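Local structure of starch synthase I (4HLN) at residues Ile127-Gly132 with Met265-Asp270; Asp464-Asp469 with Ser491-Lys496; His196-Phe201 with Val213-Tyr218. The protein belongs to the starch synthases, plant glycosyltransferases of the GT-B type in which two Rossmann-like domains face each other across a cleft. All blocks are in the same frame, centred on the assembly; numbering follows the deposited sequence.

Interaction 1. Residues Ile127-Gly132 with Met265-Asp270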
loop_
_atom_site.group_PDB
_atom_site.type_symbol
_atom_site.label_atom_id
_atom_site.label_comp_id
_atom_site.label_asym_id
_atom_site.label_seq_id
_atom_site.Cartn_x
_atom_site.Cartn_y
_atom_site.Cartn_z
ATOM N N ILE A 127 19.740 -4.060 0.011
ATOM C CA ILE A 127 18.520 -3.399 -0.416
ATOM C C ILE A 127 18.458 -1.994 0.130
ATOM O O ILE A 127 18.610 -1.785 1.333
ATOM C CB ILE A 127 17.295 -4.173 0.050
ATOM C CG1 ILE A 127 17.397 -5.619 -0.420
ATOM C CG2 ILE A 127 16.049 -3.563 -0.518
ATOM C CD1 ILE A 127 16.334 -6.501 0.152
ATOM N N VAL A 128 18.239 -1.033 -0.762
ATOM C CA VAL A 128 18.217 0.363 -0.365
ATOM C C VAL A 128 16.841 0.955 -0.629
ATOM O O VAL A 128 16.472 1.208 -1.776
ATOM C CB VAL A 128 19.291 1.186 -1.115
ATOM C CG1 VAL A 128 19.313 2.608 -0.607
ATOM C CG2 VAL A 128 20.689 0.546 -0.980
ATOM N N PHE A 129 16.071 1.153 0.435
ATOM C CA PHE A 129 14.794 1.857 0.320
ATOM C C PHE A 129 15.021 3.346 0.248
ATOM O O PHE A 129 15.775 3.892 1.040
ATOM C CB PHE A 129 13.882 1.545 1.506
ATOM C CG PHE A 129 13.315 0.167 1.470
ATOM C CD1 PHE A 129 12.051 -0.063 0.950
ATOM C CD2 PHE A 129 14.068 -0.916 1.916
ATOM C CE1 PHE A 129 11.540 -1.350 0.900
ATOM C CE2 PHE A 129 13.565 -2.204 1.872
ATOM C CZ PHE A 129 12.294 -2.423 1.365
ATOM N N VAL A 130 14.372 4.005 -0.706
ATOM C CA VAL A 130 14.390 5.465 -0.757
ATOM C C VAL A 130 12.960 6.003 -0.636
ATOM O O VAL A 130 12.039 5.543 -1.325
ATOM C CB VAL A 130 15.093 5.983 -2.026
ATOM C CG1 VAL A 130 15.304 7.507 -1.954
ATOM C CG2 VAL A 130 16.431 5.255 -2.216
ATOM N N THR A 131 12.765 6.972 0.248
ATOM C CA THR A 131 11.411 7.393 0.580
ATOM C C THR A 131 11.359 8.807 1.132
ATOM O O THR A 131 12.332 9.302 1.692
ATOM C CB THR A 131 10.768 6.422 1.599
ATOM O OG1 THR A 131 9.414 6.816 1.873
ATOM C CG2 THR A 131 11.562 6.395 2.884
ATOM N N GLY A 132 10.215 9.456 0.951
ATOM C CA GLY A 132 10.006 10.799 1.459
ATOM C C GLY A 132 9.297 10.767 2.793
ATOM O O GLY A 132 9.198 11.783 3.463
ATOM N N MET A 265 19.648 -3.482 -4.694
ATOM C CA MET A 265 18.298 -3.273 -5.160
ATOM C C MET A 265 17.808 -1.977 -4.516
ATOM O O MET A 265 17.689 -1.884 -3.288
ATOM C CB MET A 265 17.386 -4.465 -4.834
ATOM C CG MET A 265 15.907 -4.240 -5.263
ATOM S SD MET A 265 15.597 -3.845 -7.020
ATOM C CE MET A 265 16.004 -5.416 -7.778
ATOM N N PHE A 266 17.593 -0.958 -5.346
ATOM C CA PHE A 266 16.970 0.268 -4.875
ATOM C C PHE A 266 15.467 0.120 -4.971
ATOM O O PHE A 266 14.945 -0.147 -6.044
ATOM C CB PHE A 266 17.391 1.450 -5.723
ATOM C CG PHE A 266 18.817 1.829 -5.562
ATOM C CD1 PHE A 266 19.174 2.872 -4.731
ATOM C CD2 PHE A 266 19.809 1.154 -6.250
ATOM C CE1 PHE A 266 20.506 3.235 -4.583
ATOM C CE2 PHE A 266 21.131 1.511 -6.114
ATOM C CZ PHE A 266 21.484 2.555 -5.278
ATOM N N VAL A 267 14.784 0.274 -3.843
ATOM C CA VAL A 267 13.327 0.316 -3.818
ATOM C C VAL A 267 12.880 1.758 -3.609
ATOM O O VAL A 267 12.925 2.284 -2.495
ATOM C CB VAL A 267 12.758 -0.528 -2.687
ATOM C CG1 VAL A 267 11.253 -0.454 -2.698
ATOM C CG2 VAL A 267 13.204 -1.943 -2.841
ATOM N N VAL A 268 12.464 2.404 -4.686
ATOM C CA VAL A 268 12.087 3.804 -4.600
ATOM C C VAL A 268 10.571 4.031 -4.499
ATOM O O VAL A 268 9.786 3.517 -5.281
ATOM C CB VAL A 268 12.733 4.577 -5.729
ATOM C CG1 VAL A 268 14.185 4.126 -5.828
ATOM C CG2 VAL A 268 12.017 4.307 -7.026
ATOM N N ASN A 269 10.174 4.789 -3.489
ATOM C CA ASN A 269 8.765 4.934 -3.165
ATOM C C ASN A 269 8.204 6.226 -3.678
ATOM O O ASN A 269 8.627 7.310 -3.250
ATOM C CB ASN A 269 8.551 4.831 -1.661
ATOM C CG ASN A 269 8.788 3.430 -1.157
ATOM O OD1 ASN A 269 7.847 2.683 -0.905
ATOM N ND2 ASN A 269 10.053 3.052 -1.040
ATOM N N ASP A 270 7.271 6.100 -4.621
ATOM C CA ASP A 270 6.475 7.234 -5.070
ATOM C C ASP A 270 7.304 8.300 -5.771
ATOM O O ASP A 270 8.441 8.046 -6.163
ATOM C CB ASP A 270 5.705 7.810 -3.878
ATOM C CG ASP A 270 4.678 6.815 -3.320
ATOM O OD1 ASP A 270 3.824 6.325 -4.113
ATOM O OD2 ASP A 270 4.750 6.503 -2.104
HETATM O O HOH W 1 8.114 8.823 -0.959
#

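Interaction 2. Residues Asp464-Asp469 with Ser491-Lys496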
loop_
_atom_site.group_PDB
_atom_site.type_symbol
_atom_site.label_atom_id
_atom_site.label_comp_id
_atom_site.label_asym_id
_atom_site.label_seq_id
_atom_site.Cartn_x
_atom_site.Cartn_y
_atom_site.Cartn_z
ATOM N N ASP A 464 -31.713 -0.393 -0.425
ATOM C CA ASP A 464 -31.949 -1.548 -1.272
ATOM C C ASP A 464 -31.505 -2.829 -0.565
ATOM O O ASP A 464 -31.972 -3.928 -0.872
ATOM C CB ASP A 464 -31.178 -1.370 -2.580
ATOM C CG ASP A 464 -31.877 -2.005 -3.760
ATOM O OD1 ASP A 464 -32.601 -3.005 -3.561
ATOM O OD2 ASP A 464 -31.699 -1.499 -4.889
ATOM N N LEU A 465 -30.604 -2.673 0.398
ATOM C CA LEU A 465 -29.970 -3.807 1.066
ATOM C C LEU A 465 -30.803 -4.343 2.224
ATOM O O LEU A 465 -30.823 -5.551 2.473
ATOM C CB LEU A 465 -28.571 -3.405 1.549
ATOM C CG LEU A 465 -27.573 -4.457 2.060
ATOM C CD1 LEU A 465 -27.709 -4.680 3.553
ATOM C CD2 LEU A 465 -27.689 -5.776 1.297
ATOM N N MET A 466 -31.486 -3.441 2.925
ATOM C CA MET A 466 -32.381 -3.819 4.019
ATOM C C MET A 466 -33.682 -4.468 3.528
ATOM O O MET A 466 -34.461 -4.981 4.323
ATOM C CB MET A 466 -32.696 -2.610 4.896
ATOM C CG MET A 466 -31.463 -1.846 5.382
ATOM S SD MET A 466 -30.583 -2.557 6.801
ATOM C CE MET A 466 -29.782 -3.976 6.071
ATOM N N ARG A 467 -33.916 -4.438 2.221
ATOM C CA ARG A 467 -35.006 -5.208 1.628
ATOM C C ARG A 467 -34.818 -6.707 1.893
ATOM O O ARG A 467 -35.749 -7.499 1.743
ATOM C CB ARG A 467 -35.072 -4.966 0.119
ATOM C CG ARG A 467 -35.666 -3.630 -0.296
ATOM C CD ARG A 467 -35.598 -3.462 -1.810
ATOM N NE ARG A 467 -36.521 -2.438 -2.292
ATOM C CZ ARG A 467 -36.195 -1.468 -3.145
ATOM N NH1 ARG A 467 -37.110 -0.583 -3.526
ATOM N NH2 ARG A 467 -34.959 -1.381 -3.618
ATOM N N GLU A 468 -33.609 -7.094 2.283
ATOM C CA GLU A 468 -33.290 -8.501 2.473
ATOM C C GLU A 468 -33.191 -8.822 3.956
ATOM O O GLU A 468 -33.103 -7.917 4.790
ATOM C CB GLU A 468 -31.968 -8.837 1.787
ATOM C CG GLU A 468 -31.753 -8.116 0.461
ATOM C CD GLU A 468 -31.770 -9.059 -0.733
ATOM O OE1 GLU A 468 -31.798 -8.568 -1.884
ATOM O OE2 GLU A 468 -31.749 -10.291 -0.523
ATOM N N ASP A 469 -33.206 -10.109 4.288
ATOM C CA ASP A 469 -33.045 -10.511 5.679
ATOM C C ASP A 469 -31.567 -10.621 6.011
ATOM O O ASP A 469 -30.954 -11.672 5.811
ATOM C CB ASP A 469 -33.745 -11.835 5.974
ATOM C CG ASP A 469 -33.696 -12.197 7.452
ATOM O OD1 ASP A 469 -33.426 -11.287 8.271
ATOM O OD2 ASP A 469 -33.929 -13.382 7.793
ATOM N N SER A 491 -32.194 3.805 13.199
ATOM C CA SER A 491 -33.547 4.041 13.661
ATOM C C SER A 491 -34.596 3.531 12.663
ATOM O O SER A 491 -35.627 2.991 13.065
ATOM C CB SER A 491 -33.731 5.525 13.940
ATOM O OG SER A 491 -35.010 5.760 14.475
ATOM N N SER A 492 -34.316 3.678 11.371
ATOM C CA SER A 492 -35.209 3.203 10.311
ATOM C C SER A 492 -35.248 1.682 10.167
ATOM O O SER A 492 -36.259 1.109 9.749
ATOM C CB SER A 492 -34.828 3.832 8.963
ATOM O OG SER A 492 -35.152 5.211 8.919
ATOM N N TYR A 493 -34.144 1.026 10.498
ATOM C CA TYR A 493 -34.082 -0.429 10.408
ATOM C C TYR A 493 -33.590 -0.982 11.734
ATOM O O TYR A 493 -32.460 -1.447 11.830
ATOM C CB TYR A 493 -33.133 -0.832 9.288
ATOM C CG TYR A 493 -33.358 -0.059 8.010
ATOM C CD1 TYR A 493 -32.688 1.134 7.769
ATOM C CD2 TYR A 493 -34.256 -0.518 7.046
ATOM C CE1 TYR A 493 -32.898 1.847 6.599
ATOM C CE2 TYR A 493 -34.475 0.181 5.874
ATOM C CZ TYR A 493 -33.794 1.365 5.653
ATOM O OH TYR A 493 -34.010 2.068 4.483
ATOM N N LYS A 494 -34.436 -0.930 12.756
ATOM C CA LYS A 494 -33.951 -1.095 14.118
ATOM C C LYS A 494 -33.578 -2.534 14.492
ATOM O O LYS A 494 -33.085 -2.793 15.586
ATOM C CB LYS A 494 -34.927 -0.478 15.127
ATOM C CG LYS A 494 -34.261 0.527 16.094
ATOM C CD LYS A 494 -33.049 -0.085 16.846
ATOM C CE LYS A 494 -32.507 0.834 17.945
ATOM N NZ LYS A 494 -31.538 0.125 18.823
ATOM N N ASP A 495 -33.779 -3.461 13.566
ATOM C CA ASP A 495 -33.522 -4.874 13.824
ATOM C C ASP A 495 -32.479 -5.439 12.850
ATOM O O ASP A 495 -32.185 -6.642 12.844
ATOM C CB ASP A 495 -34.834 -5.653 13.702
ATOM C CG ASP A 495 -35.545 -5.404 12.360
ATOM O OD1 ASP A 495 -35.435 -4.280 11.803
ATOM O OD2 ASP A 495 -36.215 -6.340 11.860
ATOM N N LYS A 496 -31.922 -4.561 12.026
ATOM C CA LYS A 496 -31.064 -4.983 10.932
ATOM C C LYS A 496 -29.763 -4.186 10.853
ATOM O O LYS A 496 -28.753 -4.692 10.374
ATOM C CB LYS A 496 -31.807 -4.849 9.606
ATOM C CG LYS A 496 -32.977 -5.785 9.428
ATOM C CD LYS A 496 -33.619 -5.578 8.057
ATOM C CE LYS A 496 -34.689 -6.620 7.770
ATOM N NZ LYS A 496 -35.131 -6.597 6.347
#

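Interaction 3. Residues His196-Phe201 with Val213-Tyr218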
loop_
_atom_site.group_PDB
_atom_site.type_symbol
_atom_site.label_atom_id
_atom_site.label_comp_id
_atom_site.label_asym_id
_atom_site.label_seq_id
_atom_site.Cartn_x
_atom_site.Cartn_y
_atom_site.Cartn_z
ATOM N N HIS A 196 24.640 22.333 -3.932
ATOM C CA HIS A 196 24.042 22.263 -2.603
ATOM C C HIS A 196 24.588 21.097 -1.791
ATOM O O HIS A 196 24.845 20.012 -2.310
ATOM C CB HIS A 196 22.518 22.199 -2.714
ATOM C CG HIS A 196 21.955 23.217 -3.654
ATOM N ND1 HIS A 196 21.364 24.385 -3.221
ATOM C CD2 HIS A 196 21.922 23.255 -5.007
ATOM C CE1 HIS A 196 20.983 25.095 -4.267
ATOM N NE2 HIS A 196 21.310 24.432 -5.364
ATOM N N GLU A 197 24.773 21.320 -0.508
ATOM C CA GLU A 197 25.352 20.271 0.307
ATOM C C GLU A 197 24.312 19.629 1.188
ATOM O O GLU A 197 23.491 20.320 1.795
ATOM C CB GLU A 197 26.460 20.825 1.182
ATOM C CG GLU A 197 27.049 19.789 2.101
ATOM C CD GLU A 197 28.163 20.350 2.948
ATOM O OE1 GLU A 197 29.031 21.059 2.382
ATOM O OE2 GLU A 197 28.160 20.095 4.173
ATOM N N VAL A 198 24.357 18.302 1.247
ATOM C CA VAL A 198 23.596 17.537 2.217
ATOM C C VAL A 198 24.581 16.756 3.094
ATOM O O VAL A 198 25.734 16.532 2.703
ATOM C CB VAL A 198 22.603 16.567 1.530
ATOM C CG1 VAL A 198 21.656 17.338 0.613
ATOM C CG2 VAL A 198 23.352 15.531 0.720
ATOM N N THR A 199 24.140 16.362 4.287
ATOM C CA THR A 199 24.961 15.528 5.151
ATOM C C THR A 199 24.159 14.299 5.558
ATOM O O THR A 199 22.951 14.249 5.361
ATOM C CB THR A 199 25.466 16.283 6.394
ATOM O OG1 THR A 199 24.347 16.723 7.166
ATOM C CG2 THR A 199 26.305 17.497 5.986
ATOM N N PHE A 200 24.830 13.296 6.103
ATOM C CA PHE A 200 24.157 12.049 6.407
ATOM C C PHE A 200 24.211 11.755 7.886
ATOM O O PHE A 200 25.280 11.806 8.506
ATOM C CB PHE A 200 24.800 10.887 5.649
ATOM C CG PHE A 200 24.712 11.006 4.159
ATOM C CD1 PHE A 200 23.728 10.323 3.452
ATOM C CD2 PHE A 200 25.620 11.782 3.457
ATOM C CE1 PHE A 200 23.647 10.416 2.074
ATOM C CE2 PHE A 200 25.544 11.886 2.070
ATOM C CZ PHE A 200 24.556 11.201 1.380
ATOM N N PHE A 201 23.044 11.437 8.437
ATOM C CA PHE A 201 22.922 10.975 9.807
ATOM C C PHE A 201 22.478 9.534 9.740
ATOM O O PHE A 201 21.908 9.114 8.738
ATOM C CB PHE A 201 21.934 11.848 10.582
ATOM C CG PHE A 201 22.456 13.226 10.846
ATOM C CD1 PHE A 201 22.655 14.118 9.800
ATOM C CD2 PHE A 201 22.788 13.623 12.135
ATOM C CE1 PHE A 201 23.164 15.395 10.030
ATOM C CE2 PHE A 201 23.302 14.895 12.382
ATOM C CZ PHE A 201 23.494 15.785 11.322
ATOM N N VAL A 213 19.012 12.122 5.377
ATOM C CA VAL A 213 19.640 13.128 4.544
ATOM C C VAL A 213 19.298 14.497 5.110
ATOM O O VAL A 213 18.124 14.836 5.249
ATOM C CB VAL A 213 19.183 12.981 3.100
ATOM C CG1 VAL A 213 19.808 14.056 2.217
ATOM C CG2 VAL A 213 19.571 11.602 2.609
ATOM N N ASP A 214 20.324 15.269 5.465
ATOM C CA ASP A 214 20.103 16.557 6.106
ATOM C C ASP A 214 20.361 17.780 5.220
ATOM O O ASP A 214 21.446 17.951 4.637
ATOM C CB ASP A 214 20.897 16.680 7.405
ATOM C CG ASP A 214 20.365 17.795 8.306
ATOM O OD1 ASP A 214 19.170 17.729 8.684
ATOM O OD2 ASP A 214 21.130 18.739 8.620
ATOM N N HIS A 215 19.339 18.629 5.150
ATOM C CA HIS A 215 19.411 19.917 4.476
ATOM C C HIS A 215 18.430 20.858 5.188
ATOM O O HIS A 215 17.401 20.424 5.715
ATOM C CB HIS A 215 19.055 19.762 2.989
ATOM C CG HIS A 215 19.251 21.010 2.192
ATOM N ND1 HIS A 215 18.326 22.036 2.175
ATOM C CD2 HIS A 215 20.273 21.410 1.397
ATOM C CE1 HIS A 215 18.773 23.011 1.404
ATOM N NE2 HIS A 215 19.949 22.656 0.913
ATOM N N PRO A 216 18.752 22.156 5.227
ATOM C CA PRO A 216 17.872 23.141 5.884
ATOM C C PRO A 216 16.389 23.069 5.445
ATOM O O PRO A 216 15.490 23.199 6.283
ATOM C CB PRO A 216 18.489 24.479 5.476
ATOM C CG PRO A 216 19.958 24.149 5.200
ATOM C CD PRO A 216 19.992 22.748 4.688
ATOM N N SER A 217 16.146 22.841 4.157
ATOM C CA SER A 217 14.786 22.820 3.619
ATOM C C SER A 217 13.916 21.663 4.120
ATOM O O SER A 217 12.697 21.648 3.899
ATOM C CB SER A 217 14.801 22.821 2.087
ATOM O OG SER A 217 15.108 21.533 1.584
ATOM N N TYR A 218 14.522 20.683 4.778
ATOM C CA TYR A 218 13.717 19.626 5.381
ATOM C C TYR A 218 13.238 20.002 6.783
ATOM O O TYR A 218 12.385 19.318 7.329
ATOM C CB TYR A 218 14.490 18.320 5.481
ATOM C CG TYR A 218 14.901 17.719 4.180
ATOM C CD1 TYR A 218 14.051 17.732 3.088
ATOM C CD2 TYR A 218 16.157 17.126 4.039
ATOM C CE1 TYR A 218 14.437 17.170 1.886
ATOM C CE2 TYR A 218 16.560 16.563 2.840
ATOM C CZ TYR A 218 15.695 16.583 1.772
ATOM O OH TYR A 218 16.088 16.031 0.581
#

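Interaction 1. Residues Ile127-Gly132 with Met265-Asp270
V267 lays its isopropyl group over one face of the F129 ring: its CB is 4.1 Å from the ring centroid, 28° off the normal, a CH-pi contact. Both side chains leave the sheet in the same direction. V267 CG1, anti to the backbone N (chi1 180°), reaches the ring's rim on that same side, 3.7 Å from F129 CE1, and CG2 turns to I127 CG2 at 4.0 Å. On the other face V128 and F266 run alongside one another, with V128 CB 4.0 Å from F266 CD1, and V130 CG2 comes to the edge of the same ring. This alternation belongs to two adjacent parallel strands in the central sheet of an N-terminal Rossmann-like domain; strand 160-166 flanks 127-130, and F622 of helix 611-627 packs on V267. The backbone ladder runs from V128 N to M265 O (2.7 Å) up to V130 O, which is gripped twice by N269. N269 N meets that oxygen nearly along the C=O axis at 3.0 Å, while N269 ND2 reaches the same V130 O from above the carbonyl plane at 3.2 Å, with the acceptor in the amide plane. Past the ladder, a water bridges N269 O and G132 N.

Interaction 2. Residues Asp464-Asp469 with Ser491-Lys496
Y493, the first residue to leave helical geometry after helix 480-492, offers one face of its ring to M466. The methionine comes over that face with its CG, 3.6 Å from the ring centroid and only 14° off the normal, while M466 CB lies above the CD2-CE2 side of the ring. M466 is bent at chi2 (-80°) and chi3, and the bend carries SD beyond CG to an oblique Met-aromatic position, 4.4 Å from the centroid of Y493. One thioether chain thus meets the ring through both its CH2 groups and its sulfur. A backbone bond from K496 N to Y493 O closes the turn that follows, across K494 and D495, and brings K496 back to the sulfur end of M466. There K496 CB lies 3.8 Å from M466 SD, and the two side chains run antiparallel past one another. Extended beyond CG, the lysine reaches two main-chain oxygens with one ammonium group: K496 NZ donates hydrogen bonds to M466 O (2.7 Å) and E468 O (2.9 Å), meeting the latter from above its carbonyl plane. The positive charge so placed near the C-terminal end of helix 455-466 would probably be favoured by the carbonyls gathered there. The carboxylates of E468 and D469 turn elsewhere, to R584 and R437. In the C-terminal Rossmann-like domain, helices 455-466 and 480-492 are successive connections of the parallel sheet: the first leads from strand 442-446 to strand 471-476, the second from there to the outermost strand 497-501. The contact ties the ends of two consecutive helices together just before their strands begin, and K496 pairs through its backbone with F472 of strand 471-476, while helix 576-592 packs against D464 and L465.

Interaction 3. Residues His196-Phe201 with Val213-Tyr218
T199 and D214 form a hydrogen-bonded antiparallel pair in a beta hairpin, strands 195-205 and 208-214, at one side of the mixed sheet of the N-terminal domain. D214 N gives a nearly straight bond to T199 O (2.8 Å, 167°), and T199 N returns one to D214 O at 3.1 Å, lying in the carbonyl plane on a lone pair. The D214 carboxylate looks outside the hairpin for its own partners: OD1 makes a salt bridge with R167 and a hydrogen bond with H219. R167 also makes a cation-pi contact with F201, so one guanidinium serves a residue on each strand. Around the pair, T199 and D214 point their side chains to the same face of the sheet. T199 OG1, set between the backbone N and carbonyl carbon by chi1 61°, touches D214 CB at 3.5 Å. The F201 ring reaches that CB as well, through its CE1 at 3.7 Å, with ring and carboxylate planes 70° apart. On the other face the side chains of F200, V213 and V198 meet through carbon atoms. F200 and V213 make the neighbouring non-hydrogen-bonded pair, V213 CG2 meeting the F200 ring obliquely at CE1. V213 CG1, anti to its own nitrogen, crosses over to V198 CB at 3.8 Å. Helix 235-252, through A245, and V164 of strand 160-166 cover V213, and I187 of strand 181-190 packs against V198. Beyond D214 the strand pairing stops, and the chain turns into a short 3-10 segment at 216-218. S217 N bonds to H215 ND1 at 3.1 Å, which helps fix the rotation of the imidazole. The opposite strand meets that ring at its edge, near the ring plane, where E197 O lies 3.4 Å from H215 CD2.

Interactions 1 and 3 belong to one mixed sheet and stand for its two kinds of pairing: a buried parallel ladder near the middle, and an antiparallel hairpin toward one side, partly open to solvent. Their centres are 18 Å apart, and strand 160-166 separates the two, packing on F129 and V213 alike. Interaction 2 lies in the C-terminal domain, on the opposite side of the chain's centre and about 48 Å from interaction 1 between centres. It is a surface contact joining helix ends. Backbone pairing dominates the two strand contacts, supplemented in interaction 1 by an asparagine amide; interaction 2 relies instead on side chains, with a lysine gripping carbonyls and a methionine covering a tyrosine.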